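Local coordinates for protein agmatinase (Deinococcus radiodurans, PDB 1WOH) that probably hydrolyses agmatine to putrescine and urea, as a manganese-dependent member of the arginase (ureohydrolase) family, at residues 130-135 against 168-173; 137-142 against 223-228; 14-19 against 78-83; 30-35 against 109-114; 49-54 against 273-278. All coordinates share one frame; numbering follows the deposited sequence.

Interaction 1: 130-135 against 168-173; sequences AFADVP and EALPNL
Asn172 swings its CG into the crowded position between its own backbone N and carbonyl carbon (chi1 60°), bringing the carboxamide up to the turn of Phe131 to Val134, while Leu170, with CG anti to its carbonyl carbon (chi1 -58°), approaches the same turn at Ala132. The amide nitrogen does the polar work. Asn172 ND2 donates to Val134 O at 2.8 Å in a nearly straight bond (173°) and to Phe131 O at 2.9 Å in a more bent one. Both acceptors lie close to the amide plane, so the two bonds fix the rotation of the group. Phe131 O is gripped twice, because Val134 N also reaches it, at 3.1 Å, to close the type I turn. Asparagine suits the place, being short and offering two N-H groups to two backbone carbonyls. Beside it, Ala132 CB meets Leu170 CD2 methyl to methyl at 3.6 Å; a small alanine lets the leucine come close at this exposed corner. Asp133 faces away and pairs with Arg108, and the Phe131 ring turns from the contact to meet Tyr225 edge-to-face. Leu170, the first residue beyond helix 162-169 to lose helical geometry, opens a second type I turn, ending at Leu173. Two such turns, leading from helices into strands 137-142 and 173-181, are helix-to-strand connections of the parallel alpha/beta fold of the arginase family.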
# COMPACT_ATOMS: atom_id res chain seq x y z
N ALA A 130 -31.08 -16.56 16.01
CA ALA A 130 -31.66 -17.57 15.14
C ALA A 130 -31.54 -18.98 15.71
O ALA A 130 -32.03 -19.93 15.10
CB ALA A 130 -31.01 -17.51 13.77
N PHE A 131 -30.90 -19.11 16.87
CA PHE A 131 -30.72 -20.41 17.51
C PHE A 131 -31.49 -20.50 18.82
O PHE A 131 -31.09 -21.20 19.75
CB PHE A 131 -29.23 -20.66 17.78
CG PHE A 131 -28.39 -20.73 16.53
CD1 PHE A 131 -28.14 -19.59 15.77
CD2 PHE A 131 -27.86 -21.95 16.10
CE1 PHE A 131 -27.37 -19.65 14.60
CE2 PHE A 131 -27.09 -22.03 14.94
CZ PHE A 131 -26.84 -20.88 14.19
N ALA A 132 -32.61 -19.79 18.89
CA ALA A 132 -33.42 -19.79 20.10
C ALA A 132 -33.95 -21.18 20.47
O ALA A 132 -34.18 -21.47 21.64
CB ALA A 132 -34.58 -18.81 19.95
N ASP A 133 -34.13 -22.03 19.47
CA ASP A 133 -34.67 -23.37 19.71
C ASP A 133 -33.63 -24.44 20.03
O ASP A 133 -33.96 -25.62 20.11
CB ASP A 133 -35.52 -23.82 18.52
CG ASP A 133 -34.71 -23.99 17.25
OD1 ASP A 133 -35.32 -24.19 16.18
OD2 ASP A 133 -33.46 -23.94 17.32
N VAL A 134 -32.38 -24.03 20.21
CA VAL A 134 -31.32 -24.99 20.53
C VAL A 134 -31.19 -25.13 22.05
O VAL A 134 -30.79 -24.19 22.74
CB VAL A 134 -29.96 -24.55 19.94
CG1 VAL A 134 -28.87 -25.54 20.33
CG2 VAL A 134 -30.06 -24.45 18.43
N PRO A 135 -31.51 -26.32 22.58
CA PRO A 135 -31.42 -26.55 24.03
C PRO A 135 -30.01 -26.44 24.60
O PRO A 135 -29.06 -26.97 24.04
CB PRO A 135 -32.01 -27.95 24.19
CG PRO A 135 -31.63 -28.61 22.91
CD PRO A 135 -31.93 -27.54 21.88
N GLU A 168 -29.10 -12.08 27.10
CA GLU A 168 -30.34 -11.52 27.59
C GLU A 168 -31.51 -11.80 26.65
O GLU A 168 -32.67 -11.79 27.06
CB GLU A 168 -30.20 -10.02 27.87
CG GLU A 168 -29.46 -9.22 26.84
CD GLU A 168 -29.41 -7.74 27.17
OE1 GLU A 168 -28.85 -7.37 28.23
OE2 GLU A 168 -29.94 -6.94 26.37
N ALA A 169 -31.21 -12.10 25.39
CA ALA A 169 -32.26 -12.39 24.42
C ALA A 169 -32.52 -13.89 24.27
O ALA A 169 -33.57 -14.30 23.77
CB ALA A 169 -31.90 -11.80 23.06
N LEU A 170 -31.58 -14.71 24.73
CA LEU A 170 -31.72 -16.16 24.60
C LEU A 170 -31.51 -16.91 25.91
O LEU A 170 -30.38 -17.27 26.26
CB LEU A 170 -30.71 -16.67 23.57
CG LEU A 170 -30.87 -16.04 22.18
CD1 LEU A 170 -29.57 -16.18 21.38
CD2 LEU A 170 -32.03 -16.69 21.47
N PRO A 171 -32.60 -17.18 26.65
CA PRO A 171 -32.42 -17.90 27.90
C PRO A 171 -31.78 -19.28 27.71
O PRO A 171 -31.23 -19.84 28.66
CB PRO A 171 -33.85 -17.98 28.47
CG PRO A 171 -34.70 -17.99 27.23
CD PRO A 171 -34.02 -16.95 26.35
N ASN A 172 -31.85 -19.81 26.50
CA ASN A 172 -31.28 -21.12 26.20
C ASN A 172 -29.75 -21.08 26.03
O ASN A 172 -29.09 -22.12 26.07
CB ASN A 172 -31.92 -21.72 24.94
CG ASN A 172 -31.73 -20.85 23.71
OD1 ASN A 172 -32.04 -19.66 23.73
ND2 ASN A 172 -31.24 -21.45 22.63
N LEU A 173 -29.19 -19.88 25.85
CA LEU A 173 -27.74 -19.72 25.71
C LEU A 173 -27.23 -19.79 27.15
O LEU A 173 -27.12 -18.77 27.83
CB LEU A 173 -27.40 -18.37 25.09
CG LEU A 173 -26.06 -18.26 24.36
CD1 LEU A 173 -25.88 -16.83 23.85
CD2 LEU A 173 -24.92 -18.64 25.29

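Interaction 2: 137-142 against 223-228; sequences LHVVQL and NVYFSV
His138 and Val140 each present both N and O to strand 223-228, and with Leu142 N they make a regular parallel ladder of backbone hydrogen bonds. It runs from His138 N to Asn223 O (2.9 Å), through Tyr225 N to His138 O, Val140 N to Tyr225 O and Ser227 N to Val140 O, to Leu142 N on Ser227 O. The segment axes approach to 4.6 Å and are twisted by -29°. CA-H...O contacts fill in between, such as Val139 CA to Tyr225 O at 3.3 Å.

The closest apolar pairs lie on the face of Val140, Val224 and Phe226. Val140 CG2 touches Val224 CG1 at 3.6 Å, and Val140 CB comes to the edge of the Phe226 ring, 3.7 Å from CD2, the two side chains lying side by side and pointing the same way. Beta-branched valines suit the extended backbone and fill this layer, which helix 251-264 covers through Leu142 and Phe226. On the other face Leu137 CD1 rests against Tyr225 CB at 4.1 Å.

Polar ends on that second face look beyond the pair. Tyr225 OH bonds to Asp271, Ser227 OG to both Asp271 and His121 NE2, and Gln141 to Thr178 and Asp143. His121 and Asp143 are manganese ligands seen in this protein, though no metal is bound to this chain; Ser227 and Gln141 are placed as second-shell residues and probably help to position them. Adjacent strands inside a parallel sheet, their C-terminal ends leading to a two-manganese site, are the hallmark of the arginase fold.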
# COMPACT_ATOMS: atom_id res chain seq x y z
N LEU A 137 -27.78 -24.17 24.63
CA LEU A 137 -26.80 -23.71 23.67
C LEU A 137 -25.53 -23.22 24.35
O LEU A 137 -25.57 -22.43 25.31
CB LEU A 137 -27.40 -22.58 22.82
CG LEU A 137 -26.44 -21.89 21.84
CD1 LEU A 137 -25.99 -22.89 20.79
CD2 LEU A 137 -27.14 -20.69 21.18
N HIS A 138 -24.39 -23.71 23.86
CA HIS A 138 -23.08 -23.34 24.37
C HIS A 138 -22.34 -22.61 23.26
O HIS A 138 -22.51 -22.94 22.09
CB HIS A 138 -22.25 -24.57 24.75
CG HIS A 138 -22.66 -25.21 26.04
ND1 HIS A 138 -21.77 -25.42 27.07
CD2 HIS A 138 -23.85 -25.71 26.45
CE1 HIS A 138 -22.40 -26.02 28.07
NE2 HIS A 138 -23.66 -26.20 27.72
N VAL A 139 -21.54 -21.62 23.62
CA VAL A 139 -20.75 -20.91 22.62
C VAL A 139 -19.29 -21.06 22.97
O VAL A 139 -18.89 -20.89 24.12
CB VAL A 139 -21.06 -19.39 22.57
CG1 VAL A 139 -20.02 -18.68 21.67
CG2 VAL A 139 -22.45 -19.15 22.03
N VAL A 140 -18.49 -21.44 21.97
CA VAL A 140 -17.05 -21.56 22.14
C VAL A 140 -16.55 -20.36 21.34
O VAL A 140 -16.70 -20.30 20.12
CB VAL A 140 -16.49 -22.87 21.54
CG1 VAL A 140 -14.96 -22.80 21.50
CG2 VAL A 140 -16.92 -24.05 22.41
N GLN A 141 -15.97 -19.41 22.06
CA GLN A 141 -15.51 -18.15 21.48
C GLN A 141 -14.00 -17.96 21.48
O GLN A 141 -13.37 -17.99 22.54
CB GLN A 141 -16.20 -17.02 22.27
CG GLN A 141 -15.61 -15.63 22.12
CD GLN A 141 -16.14 -14.66 23.17
OE1 GLN A 141 -16.84 -15.05 24.11
NE2 GLN A 141 -15.80 -13.38 23.02
N LEU A 142 -13.42 -17.78 20.29
CA LEU A 142 -11.98 -17.51 20.18
C LEU A 142 -11.95 -16.00 20.06
O LEU A 142 -12.61 -15.43 19.19
CB LEU A 142 -11.38 -18.15 18.92
CG LEU A 142 -11.34 -19.68 18.86
CD1 LEU A 142 -10.52 -20.10 17.66
CD2 LEU A 142 -10.71 -20.25 20.12
N ASN A 223 -24.48 -28.72 22.54
CA ASN A 223 -24.81 -28.13 21.25
C ASN A 223 -23.92 -26.90 21.27
O ASN A 223 -24.10 -26.02 22.11
CB ASN A 223 -26.28 -27.71 21.19
CG ASN A 223 -27.21 -28.90 21.09
OD1 ASN A 223 -26.98 -29.80 20.29
ND2 ASN A 223 -28.27 -28.89 21.89
N VAL A 224 -22.97 -26.85 20.35
CA VAL A 224 -22.02 -25.75 20.31
C VAL A 224 -22.04 -24.86 19.07
O VAL A 224 -22.14 -25.34 17.94
CB VAL A 224 -20.58 -26.29 20.50
CG1 VAL A 224 -19.55 -25.18 20.28
CG2 VAL A 224 -20.44 -26.87 21.90
N TYR A 225 -21.96 -23.56 19.30
CA TYR A 225 -21.90 -22.56 18.25
C TYR A 225 -20.48 -22.02 18.39
O TYR A 225 -20.05 -21.67 19.49
CB TYR A 225 -22.90 -21.44 18.52
CG TYR A 225 -22.83 -20.28 17.55
CD1 TYR A 225 -23.73 -20.18 16.49
CD2 TYR A 225 -21.91 -19.25 17.73
CE1 TYR A 225 -23.72 -19.08 15.63
CE2 TYR A 225 -21.88 -18.15 16.87
CZ TYR A 225 -22.79 -18.07 15.83
OH TYR A 225 -22.77 -16.97 15.01
N PHE A 226 -19.74 -21.99 17.28
CA PHE A 226 -18.36 -21.49 17.27
C PHE A 226 -18.35 -20.03 16.82
O PHE A 226 -18.91 -19.71 15.78
CB PHE A 226 -17.50 -22.26 16.27
CG PHE A 226 -17.10 -23.65 16.71
CD1 PHE A 226 -17.19 -24.71 15.82
CD2 PHE A 226 -16.59 -23.87 17.98
CE1 PHE A 226 -16.77 -25.99 16.18
CE2 PHE A 226 -16.16 -25.15 18.35
CZ PHE A 226 -16.25 -26.21 17.45
N SER A 227 -17.74 -19.16 17.61
CA SER A 227 -17.61 -17.76 17.20
C SER A 227 -16.12 -17.50 17.14
O SER A 227 -15.44 -17.54 18.16
CB SER A 227 -18.26 -16.80 18.19
OG SER A 227 -18.05 -15.46 17.74
N VAL A 228 -15.61 -17.24 15.94
CA VAL A 228 -14.19 -16.99 15.78
C VAL A 228 -13.91 -15.54 15.41
O VAL A 228 -14.23 -15.10 14.31
CB VAL A 228 -13.57 -17.88 14.69
CG1 VAL A 228 -12.07 -17.57 14.55
CG2 VAL A 228 -13.78 -19.36 15.04

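Interaction 3: 14-19 against 78-83; sequences TFARAP and VTFADA
Asp82 reaches across to the backbone of Phe15, its CG anti to its own N (chi1 -173°). OD2 accepts from Phe15 N at 2.8 Å in an almost straight bond (170°), meeting the donor on its anti side and 22° out of the carboxylate plane. The same oxygen takes a salt bridge from Arg56, and OD1 takes Gly84 N. Asp82 N donates to Pro19 O at 3.0 Å, so the segment before strand 31-36 is held at two points against strand 80-85, outermost in the parallel sheet within the chain.

Phe80, its CG anti to the carbonyl carbon, lays CB against Ala18 CB at 3.6 Å, while Ala16 CB meets its ring obliquely, 4.1 Å from CD2; the small alanines let this side chain come in close. Pro19 CD sits 3.3 Å from Phe80 O. A water donates to both Phe15 O and Ala81 O, lying in plane at the edges of the Phe15 and Phe80 rings. An alanine in place of Asp82 would probably leave Phe15 N without its acceptor and the Arg56 charge without its mate.

Ile12 of the second subunit packs on Thr14 and Asp82. With a carboxylate buried here, its charge is probably balanced by Arg56 and the backbone N-H groups that meet it.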
# COMPACT_ATOMS: atom_id res chain seq x y z
N THR A 14 -17.73 -17.36 -4.86
CA THR A 14 -18.78 -17.79 -3.94
C THR A 14 -18.02 -18.62 -2.94
O THR A 14 -16.95 -19.16 -3.26
CB THR A 14 -19.88 -18.64 -4.63
OG1 THR A 14 -19.28 -19.74 -5.34
CG2 THR A 14 -20.68 -17.79 -5.58
N PHE A 15 -18.52 -18.73 -1.71
CA PHE A 15 -17.77 -19.48 -0.72
C PHE A 15 -17.56 -20.93 -1.12
O PHE A 15 -18.52 -21.66 -1.39
CB PHE A 15 -18.45 -19.42 0.65
CG PHE A 15 -17.52 -19.75 1.78
CD1 PHE A 15 -16.48 -18.89 2.10
CD2 PHE A 15 -17.64 -20.96 2.46
CE1 PHE A 15 -15.55 -19.23 3.09
CE2 PHE A 15 -16.72 -21.31 3.45
CZ PHE A 15 -15.68 -20.45 3.76
N ALA A 16 -16.29 -21.34 -1.18
CA ALA A 16 -15.91 -22.69 -1.55
C ALA A 16 -16.40 -23.03 -2.96
O ALA A 16 -16.56 -24.20 -3.32
CB ALA A 16 -16.48 -23.68 -0.55
N ARG A 17 -16.62 -21.98 -3.76
CA ARG A 17 -17.10 -22.12 -5.13
C ARG A 17 -18.44 -22.87 -5.16
O ARG A 17 -18.76 -23.56 -6.13
CB ARG A 17 -16.05 -22.82 -6.00
CG ARG A 17 -15.97 -22.28 -7.42
CD ARG A 17 -14.93 -23.01 -8.28
NE ARG A 17 -13.58 -22.45 -8.23
CZ ARG A 17 -13.25 -21.25 -8.69
NH1 ARG A 17 -14.17 -20.46 -9.23
NH2 ARG A 17 -11.99 -20.85 -8.65
N ALA A 18 -19.22 -22.72 -4.10
CA ALA A 18 -20.52 -23.38 -4.01
C ALA A 18 -21.58 -22.66 -4.84
O ALA A 18 -21.45 -21.48 -5.16
CB ALA A 18 -20.95 -23.43 -2.55
N PRO A 19 -22.64 -23.38 -5.22
CA PRO A 19 -23.71 -22.77 -6.02
C PRO A 19 -24.39 -21.66 -5.23
O PRO A 19 -24.51 -21.74 -4.01
CB PRO A 19 -24.64 -23.95 -6.30
CG PRO A 19 -24.44 -24.84 -5.11
CD PRO A 19 -22.94 -24.80 -4.93
N VAL A 78 -19.83 -33.92 0.91
CA VAL A 78 -20.48 -32.89 1.71
C VAL A 78 -20.86 -31.74 0.78
O VAL A 78 -20.00 -31.15 0.12
CB VAL A 78 -19.54 -32.38 2.83
CG1 VAL A 78 -20.24 -31.29 3.64
CG2 VAL A 78 -19.15 -33.54 3.74
N THR A 79 -22.15 -31.44 0.72
CA THR A 79 -22.64 -30.39 -0.16
C THR A 79 -22.57 -28.99 0.47
O THR A 79 -22.80 -28.82 1.67
CB THR A 79 -24.10 -30.66 -0.60
OG1 THR A 79 -24.96 -30.66 0.54
CG2 THR A 79 -24.19 -32.01 -1.30
N PHE A 80 -22.26 -28.01 -0.38
CA PHE A 80 -22.14 -26.61 0.02
C PHE A 80 -23.08 -25.70 -0.77
O PHE A 80 -23.48 -26.02 -1.89
CB PHE A 80 -20.71 -26.10 -0.20
CG PHE A 80 -19.72 -26.56 0.83
CD1 PHE A 80 -19.32 -27.89 0.90
CD2 PHE A 80 -19.19 -25.66 1.75
CE1 PHE A 80 -18.40 -28.31 1.86
CE2 PHE A 80 -18.27 -26.06 2.72
CZ PHE A 80 -17.87 -27.40 2.78
N ALA A 81 -23.40 -24.55 -0.19
CA ALA A 81 -24.24 -23.57 -0.85
C ALA A 81 -23.84 -22.19 -0.32
O ALA A 81 -23.37 -22.08 0.81
CB ALA A 81 -25.72 -23.84 -0.55
N ASP A 82 -24.02 -21.16 -1.13
CA ASP A 82 -23.70 -19.79 -0.70
C ASP A 82 -25.01 -19.02 -0.79
O ASP A 82 -25.49 -18.75 -1.88
CB ASP A 82 -22.65 -19.16 -1.62
CG ASP A 82 -22.17 -17.81 -1.10
OD1 ASP A 82 -22.97 -17.11 -0.45
OD2 ASP A 82 -21.00 -17.44 -1.36
N ALA A 83 -25.59 -18.68 0.36
CA ALA A 83 -26.86 -17.96 0.38
C ALA A 83 -26.70 -16.46 0.18
O ALA A 83 -27.65 -15.69 0.36
CB ALA A 83 -27.60 -18.23 1.69
O HOH W 1 -20.31 -22.30 0.75

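Interaction 4: 30-35 against 109-114; sequences DVAALG and GRCRVP
Asp30 O receives two backbone donors from the loop that enters strand 114-118, at the opening of two neighbouring strands in the parallel sheet of this alpha/beta fold. Helix 93-108 and this loop carry the chain from strand 80-85 to strand 114-118, with strand 31-36 lying between them. Val113 N meets Asp30 O at 2.9 Å, nearly along the C=O axis, while Arg112 N, also at 2.9 Å, approaches from above the carbonyl plane and makes a more bent bond (137°). The chain corner at 112 and 113 lets successive N-H groups converge on one oxygen.

The inner part is close-packed. Ala32 CB lies 3.7 Å from Cys111 SG, the small methyl also touching Trp27 and Val107 and the slim thiol fitting beside it, and Val31 CG1 lies 3.6 Å from Val113 O. The ladder is nevertheless slack here: Ala32 N reaches Val113 O only weakly, at 3.4 Å.

Toward solvent the contact is looser. Arg112, its chain bent at chi2 and chi3, runs beside Asp30 and points the same way, with the guanidinium and carboxylate planes 32° apart. Their salt bridge, Asp30 OD1 to Arg112 NH2 at 3.2 Å, is a weak hydrogen bond with poor alignment (123°). Charged ends suit this more exposed side, where Phe301 of helix 284-302 touches both residues. The arginine begins close in, its CB 3.2 Å from Asp30 O.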
# COMPACT_ATOMS: atom_id res chain seq x y z
N ASP A 30 -25.51 -29.49 3.06
CA ASP A 30 -24.91 -29.82 4.35
C ASP A 30 -24.36 -28.56 5.01
O ASP A 30 -24.53 -28.36 6.21
CB ASP A 30 -23.78 -30.84 4.17
CG ASP A 30 -24.29 -32.18 3.66
OD1 ASP A 30 -25.34 -32.64 4.15
OD2 ASP A 30 -23.63 -32.76 2.77
N VAL A 31 -23.72 -27.71 4.20
CA VAL A 31 -23.12 -26.47 4.67
C VAL A 31 -23.61 -25.29 3.82
O VAL A 31 -23.65 -25.38 2.60
CB VAL A 31 -21.57 -26.53 4.54
CG1 VAL A 31 -20.95 -25.22 5.03
CG2 VAL A 31 -21.04 -27.70 5.33
N ALA A 32 -23.97 -24.19 4.48
CA ALA A 32 -24.43 -23.00 3.76
C ALA A 32 -23.78 -21.77 4.36
O ALA A 32 -23.80 -21.57 5.58
CB ALA A 32 -25.96 -22.89 3.85
N ALA A 33 -23.21 -20.94 3.51
CA ALA A 33 -22.56 -19.71 3.95
C ALA A 33 -23.50 -18.53 3.78
O ALA A 33 -24.26 -18.47 2.81
CB ALA A 33 -21.28 -19.49 3.15
N LEU A 34 -23.44 -17.58 4.71
CA LEU A 34 -24.26 -16.38 4.65
C LEU A 34 -23.38 -15.25 5.13
O LEU A 34 -22.75 -15.35 6.20
CB LEU A 34 -25.48 -16.50 5.57
CG LEU A 34 -26.34 -15.22 5.62
CD1 LEU A 34 -27.06 -15.04 4.30
CD2 LEU A 34 -27.34 -15.31 6.76
N GLY A 35 -23.31 -14.18 4.35
CA GLY A 35 -22.47 -13.06 4.73
C GLY A 35 -23.23 -11.92 5.38
O GLY A 35 -24.41 -11.70 5.09
N GLY A 109 -32.43 -23.37 8.61
CA GLY A 109 -33.43 -24.38 8.31
C GLY A 109 -33.23 -25.15 7.02
O GLY A 109 -34.02 -26.05 6.71
N ARG A 110 -32.20 -24.82 6.26
CA ARG A 110 -31.96 -25.50 5.00
C ARG A 110 -30.59 -26.16 4.91
O ARG A 110 -30.19 -26.63 3.85
CB ARG A 110 -32.14 -24.52 3.83
CG ARG A 110 -33.57 -23.99 3.69
CD ARG A 110 -33.62 -22.83 2.72
NE ARG A 110 -34.98 -22.35 2.45
CZ ARG A 110 -35.78 -21.79 3.35
NH1 ARG A 110 -35.38 -21.63 4.61
NH2 ARG A 110 -37.00 -21.40 3.00
N CYS A 111 -29.86 -26.18 6.02
CA CYS A 111 -28.55 -26.81 6.03
C CYS A 111 -28.26 -27.42 7.38
O CYS A 111 -29.01 -27.23 8.34
CB CYS A 111 -27.45 -25.79 5.68
SG CYS A 111 -27.09 -24.58 6.98
N ARG A 112 -27.16 -28.17 7.47
CA ARG A 112 -26.79 -28.79 8.73
C ARG A 112 -25.93 -27.82 9.53
O ARG A 112 -26.21 -27.55 10.70
CB ARG A 112 -26.03 -30.09 8.48
CG ARG A 112 -25.58 -30.80 9.74
CD ARG A 112 -25.67 -32.31 9.58
NE ARG A 112 -25.09 -32.76 8.32
CZ ARG A 112 -25.07 -34.03 7.91
NH1 ARG A 112 -25.59 -34.98 8.68
NH2 ARG A 112 -24.53 -34.35 6.75
N VAL A 113 -24.89 -27.29 8.90
CA VAL A 113 -24.01 -26.36 9.57
C VAL A 113 -23.91 -25.05 8.80
O VAL A 113 -23.38 -25.00 7.69
CB VAL A 113 -22.58 -26.92 9.71
CG1 VAL A 113 -21.73 -25.94 10.52
CG2 VAL A 113 -22.61 -28.28 10.39
N PRO A 114 -24.46 -23.97 9.38
CA PRO A 114 -24.39 -22.68 8.69
C PRO A 114 -23.08 -21.98 9.05
O PRO A 114 -22.61 -22.08 10.18
CB PRO A 114 -25.60 -21.94 9.24
CG PRO A 114 -25.65 -22.43 10.65
CD PRO A 114 -25.41 -23.92 10.51

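Interaction 5: 49-54 against 273-278; sequences RFAPRA and VELAPN
The backbones come nearest where Ala51, at the start of helix 51-59, faces Leu275 in the loop after strand 266-273, with CA atoms 5.6 Å apart. From there the contact is carried by small apolar groups. Ala51 CB sits 3.2 Å from Leu275 O and 3.8 Å from Leu275 CB, and alanine's single methyl suits so close an approach. Leu275 O is buried by this contact and has no polar partner in the model. Its side chain lies about 8 Å from that of the manganese ligand Asp229. One helical turn along, Ala54 CB presses on Pro277 CG at 3.4 Å, tighter than usual for two carbons, and the same CG lies 3.9 Å from Ala51 CA. The proline thus sits against two alanines on one side of the helix, its compact, rigid ring suiting a surface made by two methyl-bearing residues. An alanine in place of Pro277 lacks CG and CD, which would probably leave a gap against Ala54 CB and Ala51 CA and seat the loop less firmly.

Phe50 O lies beside the proline CG and also takes Ala54 N in the first helical turn. Its ring carries Arg49 CG over the centre of one face, and it packs on Tyr9 of the second subunit and Pro46 of the third. Glu286 of helix 284-302 touches Ala54, Leu275 and Pro277, so helix 51-59, that later helix and the loop leaving strand 266-273 come together here.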
# COMPACT_ATOMS: atom_id res chain seq x y z
N ARG A 49 -16.57 -4.79 6.63
CA ARG A 49 -17.73 -4.91 5.74
C ARG A 49 -17.29 -5.59 4.45
O ARG A 49 -18.11 -6.12 3.70
CB ARG A 49 -18.33 -3.54 5.41
CG ARG A 49 -17.38 -2.61 4.68
CD ARG A 49 -17.53 -1.20 5.22
NE ARG A 49 -18.62 -0.47 4.59
CZ ARG A 49 -19.25 0.56 5.14
NH1 ARG A 49 -18.93 0.98 6.36
NH2 ARG A 49 -20.20 1.18 4.45
N PHE A 50 -15.98 -5.57 4.20
CA PHE A 50 -15.42 -6.18 2.99
C PHE A 50 -14.95 -7.62 3.24
O PHE A 50 -14.51 -8.29 2.32
CB PHE A 50 -14.21 -5.37 2.49
CG PHE A 50 -14.48 -3.90 2.31
CD1 PHE A 50 -15.45 -3.47 1.41
CD2 PHE A 50 -13.74 -2.96 3.01
CE1 PHE A 50 -15.67 -2.10 1.21
CE2 PHE A 50 -13.96 -1.59 2.82
CZ PHE A 50 -14.93 -1.16 1.91
N ALA A 51 -15.03 -8.07 4.49
CA ALA A 51 -14.57 -9.41 4.83
C ALA A 51 -15.33 -10.56 4.18
O ALA A 51 -14.71 -11.52 3.71
CB ALA A 51 -14.56 -9.59 6.34
N PRO A 52 -16.67 -10.49 4.14
CA PRO A 52 -17.38 -11.61 3.50
C PRO A 52 -16.89 -11.84 2.08
O PRO A 52 -16.66 -12.97 1.67
CB PRO A 52 -18.84 -11.16 3.56
CG PRO A 52 -18.88 -10.34 4.82
CD PRO A 52 -17.61 -9.52 4.71
N ARG A 53 -16.71 -10.75 1.34
CA ARG A 53 -16.25 -10.84 -0.04
C ARG A 53 -14.82 -11.37 -0.12
O ARG A 53 -14.52 -12.26 -0.92
CB ARG A 53 -16.34 -9.46 -0.71
CG ARG A 53 -16.01 -9.45 -2.19
CD ARG A 53 -16.52 -8.17 -2.84
NE ARG A 53 -17.98 -8.11 -2.84
CZ ARG A 53 -18.68 -7.03 -3.18
NH1 ARG A 53 -18.05 -5.92 -3.57
NH2 ARG A 53 -20.01 -7.06 -3.16
N ALA A 54 -13.94 -10.85 0.72
CA ALA A 54 -12.56 -11.31 0.73
C ALA A 54 -12.46 -12.78 1.11
O ALA A 54 -11.63 -13.52 0.58
CB ALA A 54 -11.74 -10.47 1.70
N VAL A 273 -15.65 -13.54 12.34
CA VAL A 273 -15.79 -12.09 12.39
C VAL A 273 -14.54 -11.24 12.60
O VAL A 273 -13.47 -11.75 12.95
CB VAL A 273 -16.80 -11.70 13.51
CG1 VAL A 273 -18.13 -12.40 13.29
CG2 VAL A 273 -16.24 -12.07 14.88
N GLU A 274 -14.70 -9.94 12.37
CA GLU A 274 -13.65 -8.93 12.55
C GLU A 274 -12.46 -8.95 11.59
O GLU A 274 -11.45 -8.30 11.84
CB GLU A 274 -13.16 -8.98 14.00
CG GLU A 274 -14.22 -8.56 15.04
CD GLU A 274 -14.41 -7.05 15.15
OE1 GLU A 274 -13.49 -6.30 14.78
OE2 GLU A 274 -15.49 -6.61 15.62
N LEU A 275 -12.57 -9.68 10.50
CA LEU A 275 -11.49 -9.69 9.52
C LEU A 275 -11.56 -8.35 8.78
O LEU A 275 -12.65 -7.94 8.37
CB LEU A 275 -11.71 -10.83 8.51
CG LEU A 275 -10.56 -11.47 7.72
CD1 LEU A 275 -11.10 -11.91 6.36
CD2 LEU A 275 -9.40 -10.52 7.54
N ALA A 276 -10.43 -7.67 8.63
CA ALA A 276 -10.37 -6.39 7.91
C ALA A 276 -9.32 -6.56 6.81
O ALA A 276 -8.14 -6.30 7.03
CB ALA A 276 -9.96 -5.26 8.84
N PRO A 277 -9.75 -6.99 5.61
CA PRO A 277 -8.85 -7.21 4.47
C PRO A 277 -8.04 -5.99 4.08
O PRO A 277 -6.90 -6.10 3.62
CB PRO A 277 -9.81 -7.62 3.34
CG PRO A 277 -10.99 -8.17 4.07
CD PRO A 277 -11.15 -7.23 5.23
N ASN A 278 -8.63 -4.82 4.25
CA ASN A 278 -8.00 -3.55 3.91
C ASN A 278 -6.81 -3.24 4.80
O ASN A 278 -6.00 -2.37 4.48
CB ASN A 278 -9.02 -2.42 4.02
CG ASN A 278 -9.69 -2.38 5.37
OD1 ASN A 278 -10.17 -3.40 5.86
ND2 ASN A 278 -9.74 -1.20 5.99

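How the interactions relate
Along the chain, interactions 3, 4 and 5 interlock, their segments alternating, whereas interactions 1 and 2 cross each other and are nested inside the loop closed by interaction 5. Interactions 2, 3 and 4 all reach the eight-stranded parallel sheet. Interactions 3 and 4, centres about 9 Å apart, are joined through neighbouring strands 80-85 and 31-36 at one edge of it within the chain. Interaction 2 lies toward the middle, and interaction 1, about 13 Å from it centre to centre, meets it through Pro135 and Asn223. Interaction 5 touches interaction 2 through a probable backbone bond between Val228 and Val273. Sequence-distant pieces thus assemble one sheet, while interactions 3 and 5 both also meet the second subunit.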